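Local coordinates for uncharacterized protein (Staphylococcus aureus subsp. aureus, PDB 4H0A) that is of unknown function but belongs to the CAP family of cysteine-rich secretory proteins and carries a CAP-associated N-terminal region, at residues 225-231 / 304-308; 205-210 / 307-311; 231-235 / 317-321. All blocks are in the same frame, centred on the assembly; numbering follows the deposited sequence.

Contact 1 (225-231 / 304-308); sequences LKINSDL and YDEMG
This is a short parallel beta pairing at the edge of the mixed sheet. Strand 226-227 is one of the two edge strands and runs beside the start of strand 306-312. K226 pairs with E306 (CA-CA 4.6 Å) and I227 with M307 (5.2 Å). Both partners are extended, with phi/psi near -83/146 at K226 and -141/158 at E306. Three backbone hydrogen bonds zip them together: K226 N to D305 O (3.0 Å), M307 N to K226 O (2.9 Å) and N228 N to M307 O (2.8 Å). D305 and E306 both face L321 of the next strand, a classic beta bulge. In the alpha-beta-alpha sandwich of the CAP fold, this edge strand leads directly into helix 229-242. N228 is the N-cap of that helix. Its OD1 accepts from L231 N (3.1 Å) and, weakly, from D230 N (2.9 Å), with chi1 t. N228 ND2 lies 2.9 Å from E306 OE1, where E306 is m,t. I227 and M307 point to the face covered by helix 201-219. L225 (m,t) packs CB against CG of selenomethionine M307 (3.9 Å; p,t,t), and its CD2 lies 3.2 Å from Y304 O. At the start of the helix, L231 CB sits 3.7 Å from G308 CA. A side chain on G308 would collide with L231 CB and N228 O.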
loop_
_atom_site.group_PDB
_atom_site.type_symbol
_atom_site.label_atom_id
_atom_site.label_comp_id
_atom_site.label_asym_id
_atom_site.label_seq_id
_atom_site.Cartn_x
_atom_site.Cartn_y
_atom_site.Cartn_z
ATOM N N LEU A 225 12.370 1.834 11.178
ATOM C CA LEU A 225 13.245 2.973 10.898
ATOM C C LEU A 225 12.676 4.219 11.539
ATOM O O LEU A 225 11.459 4.399 11.543
ATOM C CB LEU A 225 13.412 3.176 9.386
ATOM C CG LEU A 225 13.919 1.963 8.609
ATOM C CD1 LEU A 225 14.029 2.271 7.143
ATOM C CD2 LEU A 225 15.258 1.480 9.137
ATOM N N LYS A 226 13.541 5.064 12.115
ATOM C CA LYS A 226 13.106 6.316 12.724
ATOM C C LYS A 226 12.963 7.364 11.629
ATOM O O LYS A 226 13.694 7.324 10.649
ATOM C CB LYS A 226 14.088 6.783 13.810
ATOM C CG LYS A 226 14.121 5.846 15.007
ATOM C CD LYS A 226 14.902 6.445 16.170
ATOM C CE LYS A 226 14.870 5.569 17.401
ATOM N NZ LYS A 226 15.448 6.263 18.584
ATOM N N ILE A 227 12.001 8.273 11.763
ATOM C CA ILE A 227 11.774 9.291 10.733
ATOM C C ILE A 227 12.752 10.439 10.973
ATOM O O ILE A 227 12.857 10.921 12.095
ATOM C CB ILE A 227 10.293 9.735 10.722
ATOM C CG1 ILE A 227 9.403 8.545 10.271
ATOM C CG2 ILE A 227 10.082 10.943 9.790
ATOM C CD1 ILE A 227 8.080 8.531 10.886
ATOM N N ASN A 228 13.515 10.823 9.933
ATOM C CA ASN A 228 14.489 11.910 9.989
ATOM C C ASN A 228 13.990 13.081 9.134
ATOM O O ASN A 228 13.810 12.916 7.927
ATOM C CB ASN A 228 15.848 11.423 9.498
ATOM C CG ASN A 228 16.941 12.426 9.744
ATOM O OD1 ASN A 228 17.084 13.406 9.010
ATOM N ND2 ASN A 228 17.682 12.256 10.829
ATOM N N SER A 229 13.782 14.259 9.751
ATOM C CA SER A 229 13.273 15.443 9.047
ATOM C C SER A 229 14.275 15.995 8.006
ATOM O O SER A 229 13.831 16.570 7.012
ATOM C CB SER A 229 12.899 16.540 10.038
ATOM O OG SER A 229 13.994 16.853 10.881
ATOM N N ASP A 230 15.596 15.811 8.201
ATOM C CA ASP A 230 16.578 16.283 7.217
ATOM C C ASP A 230 16.518 15.420 5.944
ATOM O O ASP A 230 16.648 15.963 4.846
ATOM C CB ASP A 230 18.015 16.304 7.773
ATOM C CG ASP A 230 18.248 17.223 8.959
ATOM O OD1 ASP A 230 17.525 18.237 9.080
ATOM O OD2 ASP A 230 19.183 16.952 9.744
ATOM N N LEU A 231 16.330 14.093 6.083
ATOM C CA LEU A 231 16.181 13.207 4.921
ATOM C C LEU A 231 14.877 13.517 4.190
ATOM O O LEU A 231 14.841 13.460 2.963
ATOM C CB LEU A 231 16.191 11.732 5.337
ATOM C CG LEU A 231 17.473 11.180 5.922
ATOM C CD1 LEU A 231 17.304 9.719 6.293
ATOM C CD2 LEU A 231 18.626 11.342 4.961
ATOM N N TYR A 304 20.091 -0.195 7.864
ATOM C CA TYR A 304 19.475 1.139 7.954
ATOM C C TYR A 304 18.731 1.323 9.276
ATOM O O TYR A 304 18.141 0.372 9.791
ATOM C CB TYR A 304 18.501 1.412 6.793
ATOM C CG TYR A 304 19.100 1.337 5.406
ATOM C CD1 TYR A 304 20.346 1.890 5.130
ATOM C CD2 TYR A 304 18.376 0.815 4.341
ATOM C CE1 TYR A 304 20.888 1.844 3.850
ATOM C CE2 TYR A 304 18.911 0.753 3.059
ATOM C CZ TYR A 304 20.167 1.276 2.813
ATOM O OH TYR A 304 20.717 1.223 1.555
ATOM N N ASP A 305 18.801 2.538 9.839
ATOM C CA ASP A 305 18.103 2.872 11.084
ATOM C C ASP A 305 17.229 4.140 10.953
ATOM O O ASP A 305 16.477 4.418 11.880
ATOM C CB ASP A 305 19.088 3.021 12.259
ATOM C CG ASP A 305 20.408 3.681 11.928
ATOM O OD1 ASP A 305 20.407 4.636 11.122
ATOM O OD2 ASP A 305 21.444 3.223 12.450
ATOM N N GLU A 306 17.285 4.875 9.813
ATOM C CA GLU A 306 16.491 6.086 9.606
ATOM C C GLU A 306 15.979 6.179 8.187
ATOM O O GLU A 306 16.567 5.594 7.270
ATOM C CB GLU A 306 17.325 7.340 9.895
ATOM C CG GLU A 306 17.767 7.477 11.338
ATOM C CD GLU A 306 18.547 8.742 11.641
ATOM O OE1 GLU A 306 18.740 9.570 10.721
ATOM O OE2 GLU A 306 18.976 8.899 12.807
HETATM N N MSE A 307 14.915 6.958 8.006
HETATM C CA MSE A 307 14.330 7.197 6.696
HETATM C C MSE A 307 13.645 8.562 6.658
HETATM O O MSE A 307 13.319 9.138 7.694
HETATM C CB MSE A 307 13.327 6.084 6.328
HETATM C CG MSE A 307 12.065 6.079 7.194
HETATM SE SE MSE A 307 10.816 4.648 6.711
HETATM C CE MSE A 307 9.731 4.833 8.299
ATOM N N GLY A 308 13.432 9.048 5.456
ATOM C CA GLY A 308 12.743 10.309 5.217
ATOM C C GLY A 308 12.286 10.321 3.783
ATOM O O GLY A 308 13.015 9.860 2.908
#

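Contact 2 (205-210 / 307-311); sequences QLISLY and MGGDV
Y210, V311 and M307 bury the most surface where helix 205-210 lies across strand 307-311. The two axes approach to 7.8 Å, and their directions differ by 139°. L206 is nearest V311 (CA-CA 5.6 Å) and Y210 nearest M307 (8.1 Å). Y210 has chi1 m, and its OH reaches the strand backbone. G309 N donates to Y210 OH (2.9 Å, 161°), arriving at the ring edge. G308 CA is 3.6 Å from the same OH. Selenomethionine M307 (p,t,t) extends beside the ring. Its CE is 3.6 Å from Y210 CB, and SE is 5.2 Å from the ring centroid in an oblique Met-aromatic contact. At the other end, V311 (chi1 t) meets Q205 and L206: V311 CG1 is 3.9 Å from Q205 CB, and V311 CG2 is 4.0 Å from L206 CB. Midway along the strand segment, L206 CD1 rests 3.4 Å from the C atom of G309. L209 CD2 is 4.5 Å from V311 CG2; L209 also touches L318. Such packing joins a helical layer to the central sheet, as in the alpha-beta-alpha sandwich of the CAP fold.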
loop_
_atom_site.group_PDB
_atom_site.type_symbol
_atom_site.label_atom_id
_atom_site.label_comp_id
_atom_site.label_asym_id
_atom_site.label_seq_id
_atom_site.Cartn_x
_atom_site.Cartn_y
_atom_site.Cartn_z
ATOM N N GLN A 205 -0.336 10.515 2.955
ATOM C CA GLN A 205 0.191 9.384 2.182
ATOM C C GLN A 205 1.633 9.147 2.599
ATOM O O GLN A 205 2.065 8.006 2.652
ATOM C CB GLN A 205 0.108 9.617 0.659
ATOM C CG GLN A 205 -1.304 9.710 0.071
ATOM C CD GLN A 205 -2.185 8.535 0.398
ATOM O OE1 GLN A 205 -3.195 8.664 1.096
ATOM N NE2 GLN A 205 -1.842 7.371 -0.119
ATOM N N LEU A 206 2.380 10.238 2.899
ATOM C CA LEU A 206 3.767 10.112 3.351
ATOM C C LEU A 206 3.807 9.393 4.710
ATOM O O LEU A 206 4.652 8.521 4.909
ATOM C CB LEU A 206 4.449 11.497 3.454
ATOM C CG LEU A 206 5.866 11.517 4.049
ATOM C CD1 LEU A 206 6.816 10.604 3.247
ATOM C CD2 LEU A 206 6.407 12.933 4.103
ATOM N N ILE A 207 2.886 9.743 5.642
ATOM C CA ILE A 207 2.833 9.081 6.953
ATOM C C ILE A 207 2.475 7.603 6.756
ATOM O O ILE A 207 3.068 6.753 7.411
ATOM C CB ILE A 207 1.854 9.792 7.937
ATOM C CG1 ILE A 207 2.409 11.184 8.309
ATOM C CG2 ILE A 207 1.660 8.947 9.224
ATOM C CD1 ILE A 207 1.344 12.171 8.729
ATOM N N SER A 208 1.517 7.295 5.876
ATOM C CA SER A 208 1.169 5.889 5.587
ATOM C C SER A 208 2.350 5.140 4.961
ATOM O O SER A 208 2.558 3.970 5.279
ATOM C CB SER A 208 -0.019 5.815 4.641
ATOM O OG SER A 208 -1.175 6.301 5.296
ATOM N N LEU A 209 3.133 5.819 4.085
ATOM C CA LEU A 209 4.328 5.228 3.473
ATOM C C LEU A 209 5.307 4.803 4.579
ATOM O O LEU A 209 5.805 3.690 4.547
ATOM C CB LEU A 209 4.998 6.219 2.496
ATOM C CG LEU A 209 6.337 5.766 1.867
ATOM C CD1 LEU A 209 6.118 4.606 0.916
ATOM C CD2 LEU A 209 7.009 6.921 1.148
ATOM N N TYR A 210 5.551 5.674 5.569
ATOM C CA TYR A 210 6.432 5.345 6.697
ATOM C C TYR A 210 5.889 4.179 7.501
ATOM O O TYR A 210 6.631 3.259 7.853
ATOM C CB TYR A 210 6.581 6.549 7.661
ATOM C CG TYR A 210 7.264 7.789 7.119
ATOM C CD1 TYR A 210 8.391 7.696 6.303
ATOM C CD2 TYR A 210 6.878 9.058 7.548
ATOM C CE1 TYR A 210 9.075 8.834 5.875
ATOM C CE2 TYR A 210 7.577 10.201 7.156
ATOM C CZ TYR A 210 8.679 10.084 6.321
ATOM O OH TYR A 210 9.347 11.203 5.871
HETATM N N MSE A 307 14.915 6.958 8.006
HETATM C CA MSE A 307 14.330 7.197 6.696
HETATM C C MSE A 307 13.645 8.562 6.658
HETATM O O MSE A 307 13.319 9.138 7.694
HETATM C CB MSE A 307 13.327 6.084 6.328
HETATM C CG MSE A 307 12.065 6.079 7.194
HETATM SE SE MSE A 307 10.816 4.648 6.711
HETATM C CE MSE A 307 9.731 4.833 8.299
ATOM N N GLY A 308 13.432 9.048 5.456
ATOM C CA GLY A 308 12.743 10.309 5.217
ATOM C C GLY A 308 12.286 10.321 3.783
ATOM O O GLY A 308 13.015 9.860 2.908
ATOM N N GLY A 309 11.074 10.774 3.540
ATOM C CA GLY A 309 10.551 10.746 2.187
ATOM C C GLY A 309 9.675 11.914 1.842
ATOM O O GLY A 309 9.592 12.895 2.582
ATOM N N ASP A 310 9.046 11.813 0.682
ATOM C CA ASP A 310 8.095 12.805 0.218
ATOM C C ASP A 310 7.108 12.159 -0.735
ATOM O O ASP A 310 7.438 11.180 -1.397
ATOM C CB ASP A 310 8.803 13.982 -0.471
ATOM C CG ASP A 310 7.882 15.173 -0.715
ATOM O OD1 ASP A 310 7.004 15.436 0.136
ATOM O OD2 ASP A 310 8.040 15.834 -1.746
ATOM N N VAL A 311 5.882 12.673 -0.742
ATOM C CA VAL A 311 4.828 12.256 -1.662
ATOM C C VAL A 311 4.251 13.513 -2.283
ATOM O O VAL A 311 3.751 14.353 -1.544
ATOM C CB VAL A 311 3.724 11.415 -0.961
ATOM C CG1 VAL A 311 2.607 11.046 -1.949
ATOM C CG2 VAL A 311 4.319 10.171 -0.310
#

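Contact 3 (231-235 / 317-321); sequences LAHIA and SLIFL
I319 drives its side chain at helix 231-235, overlapping L231, I234 and A235. This is helix-on-sheet packing in the CAP alpha-beta-alpha sandwich, with helix 229-242 set against strand 315-322. The axes of the short segments come within 8.3 Å, and their directions differ by 139°. L231 is nearest I319 (CA-CA 6.5 Å) and A235 nearest S317 (6.4 Å). The helix has regular backbone angles, near -65/-40, and A235 N donates to L231 O (2.8 Å). The strand is extended. S317, I319 and L321 point toward the helix, while L318 and F320 point away; L318 touches L209 and Y210 of helix 201-219. No hydrogen bond joins the two segments; the closest contacts are mostly between apolar side chains. I319 is m,t, which carries CD1 out to the helix. That CD1 is 3.9 Å from I234 CG2 and 3.7 Å from A235 CB. L231 is also m,t and spreads over two strand residues. Its CD2 is 4.1 Å from I319 CG2, and its CD1 is 3.6 Å from L321 CB. L257 and L261 of helix 254-263 adjoin this cluster, with L257 touching I319 and L261 touching L231, I234 and L321. A235 faces S317, whose OG is hydrogen-bonded to Q273 NE2. A235 CB stops 4.0 Å from S317 OG.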
loop_
_atom_site.group_PDB
_atom_site.type_symbol
_atom_site.label_atom_id
_atom_site.label_comp_id
_atom_site.label_asym_id
_atom_site.label_seq_id
_atom_site.Cartn_x
_atom_site.Cartn_y
_atom_site.Cartn_z
ATOM N N LEU A 231 16.330 14.093 6.083
ATOM C CA LEU A 231 16.181 13.207 4.921
ATOM C C LEU A 231 14.877 13.517 4.190
ATOM O O LEU A 231 14.841 13.460 2.963
ATOM C CB LEU A 231 16.191 11.732 5.337
ATOM C CG LEU A 231 17.473 11.180 5.922
ATOM C CD1 LEU A 231 17.304 9.719 6.293
ATOM C CD2 LEU A 231 18.626 11.342 4.961
ATOM N N ALA A 232 13.808 13.851 4.943
ATOM C CA ALA A 232 12.513 14.214 4.363
ATOM C C ALA A 232 12.648 15.509 3.558
ATOM O O ALA A 232 12.058 15.620 2.485
ATOM C CB ALA A 232 11.463 14.362 5.459
ATOM N N HIS A 233 13.449 16.473 4.063
ATOM C CA HIS A 233 13.715 17.742 3.368
ATOM C C HIS A 233 14.463 17.471 2.076
ATOM O O HIS A 233 14.120 18.029 1.028
ATOM C CB HIS A 233 14.529 18.712 4.257
ATOM C CG HIS A 233 15.137 19.871 3.523
ATOM N ND1 HIS A 233 16.448 19.838 3.080
ATOM C CD2 HIS A 233 14.596 21.065 3.186
ATOM C CE1 HIS A 233 16.663 21.004 2.492
ATOM N NE2 HIS A 233 15.578 21.778 2.539
ATOM N N ILE A 234 15.506 16.627 2.156
ATOM C CA ILE A 234 16.309 16.271 0.986
ATOM C C ILE A 234 15.405 15.560 -0.043
ATOM O O ILE A 234 15.464 15.890 -1.221
ATOM C CB ILE A 234 17.537 15.399 1.388
ATOM C CG1 ILE A 234 18.578 16.255 2.145
ATOM C CG2 ILE A 234 18.173 14.728 0.156
ATOM C CD1 ILE A 234 19.591 15.454 2.980
ATOM N N ALA A 235 14.557 14.612 0.410
ATOM C CA ALA A 235 13.634 13.877 -0.470
ATOM C C ALA A 235 12.675 14.812 -1.197
ATOM O O ALA A 235 12.441 14.639 -2.392
ATOM C CB ALA A 235 12.830 12.862 0.332
ATOM N N SER A 317 8.796 9.101 -2.892
ATOM C CA SER A 317 10.247 8.959 -2.708
ATOM C C SER A 317 10.543 8.626 -1.258
ATOM O O SER A 317 9.965 9.261 -0.382
ATOM C CB SER A 317 10.960 10.246 -3.104
ATOM O OG SER A 317 12.317 10.232 -2.691
ATOM N N LEU A 318 11.435 7.647 -0.995
ATOM C CA LEU A 318 11.814 7.274 0.371
ATOM C C LEU A 318 13.312 7.046 0.429
ATOM O O LEU A 318 13.818 6.123 -0.210
ATOM C CB LEU A 318 11.052 6.017 0.829
ATOM C CG LEU A 318 11.128 5.663 2.327
ATOM C CD1 LEU A 318 10.572 6.804 3.212
ATOM C CD2 LEU A 318 10.364 4.385 2.617
ATOM N N ILE A 319 14.024 7.906 1.175
ATOM C CA ILE A 319 15.473 7.821 1.351
ATOM C C ILE A 319 15.739 7.045 2.627
ATOM O O ILE A 319 15.077 7.298 3.628
ATOM C CB ILE A 319 16.109 9.234 1.391
ATOM C CG1 ILE A 319 15.857 9.968 0.054
ATOM C CG2 ILE A 319 17.618 9.150 1.697
ATOM C CD1 ILE A 319 16.212 11.401 0.048
ATOM N N PHE A 320 16.709 6.121 2.595
ATOM C CA PHE A 320 17.118 5.313 3.752
ATOM C C PHE A 320 18.500 5.717 4.180
ATOM O O PHE A 320 19.297 6.127 3.339
ATOM C CB PHE A 320 17.127 3.816 3.414
ATOM C CG PHE A 320 15.874 3.324 2.749
ATOM C CD1 PHE A 320 15.717 3.419 1.374
ATOM C CD2 PHE A 320 14.828 2.810 3.500
ATOM C CE1 PHE A 320 14.547 2.998 0.764
ATOM C CE2 PHE A 320 13.664 2.375 2.887
ATOM C CZ PHE A 320 13.534 2.464 1.522
ATOM N N LEU A 321 18.814 5.551 5.468
ATOM C CA LEU A 321 20.126 5.922 5.978
ATOM C C LEU A 321 20.582 5.040 7.125
ATOM O O LEU A 321 19.789 4.676 7.996
ATOM C CB LEU A 321 20.055 7.372 6.470
ATOM C CG LEU A 321 21.366 8.141 6.536
ATOM C CD1 LEU A 321 21.767 8.643 5.152
ATOM C CD2 LEU A 321 21.261 9.296 7.521
#

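How the contacts relate
Contacts 2 and 3 are buried, while contact 1 is partly exposed at the sheet edge. Contacts 1 and 2 share M307 and G308 on strand 306-312. Contacts 1 and 3 share L231 on helix 229-242. The chemistry follows the place in the fold. Contact 1 joins strand to strand through three backbone hydrogen bonds, with apolar packing of L225, M307 and L231 beside them. Contact 2 adds one side-chain-to-backbone hydrogen bond to apolar packing. Contact 3 is packing alone. Contacts 2 and 3 lie on opposite faces of the sheet, and the neighbouring strands 306-312 and 315-322 link them, with G308 O 2.8 Å from I319 N. I227 CD1 meets Y210 CD2 at 3.6 Å, joining contact 1 to contact 2.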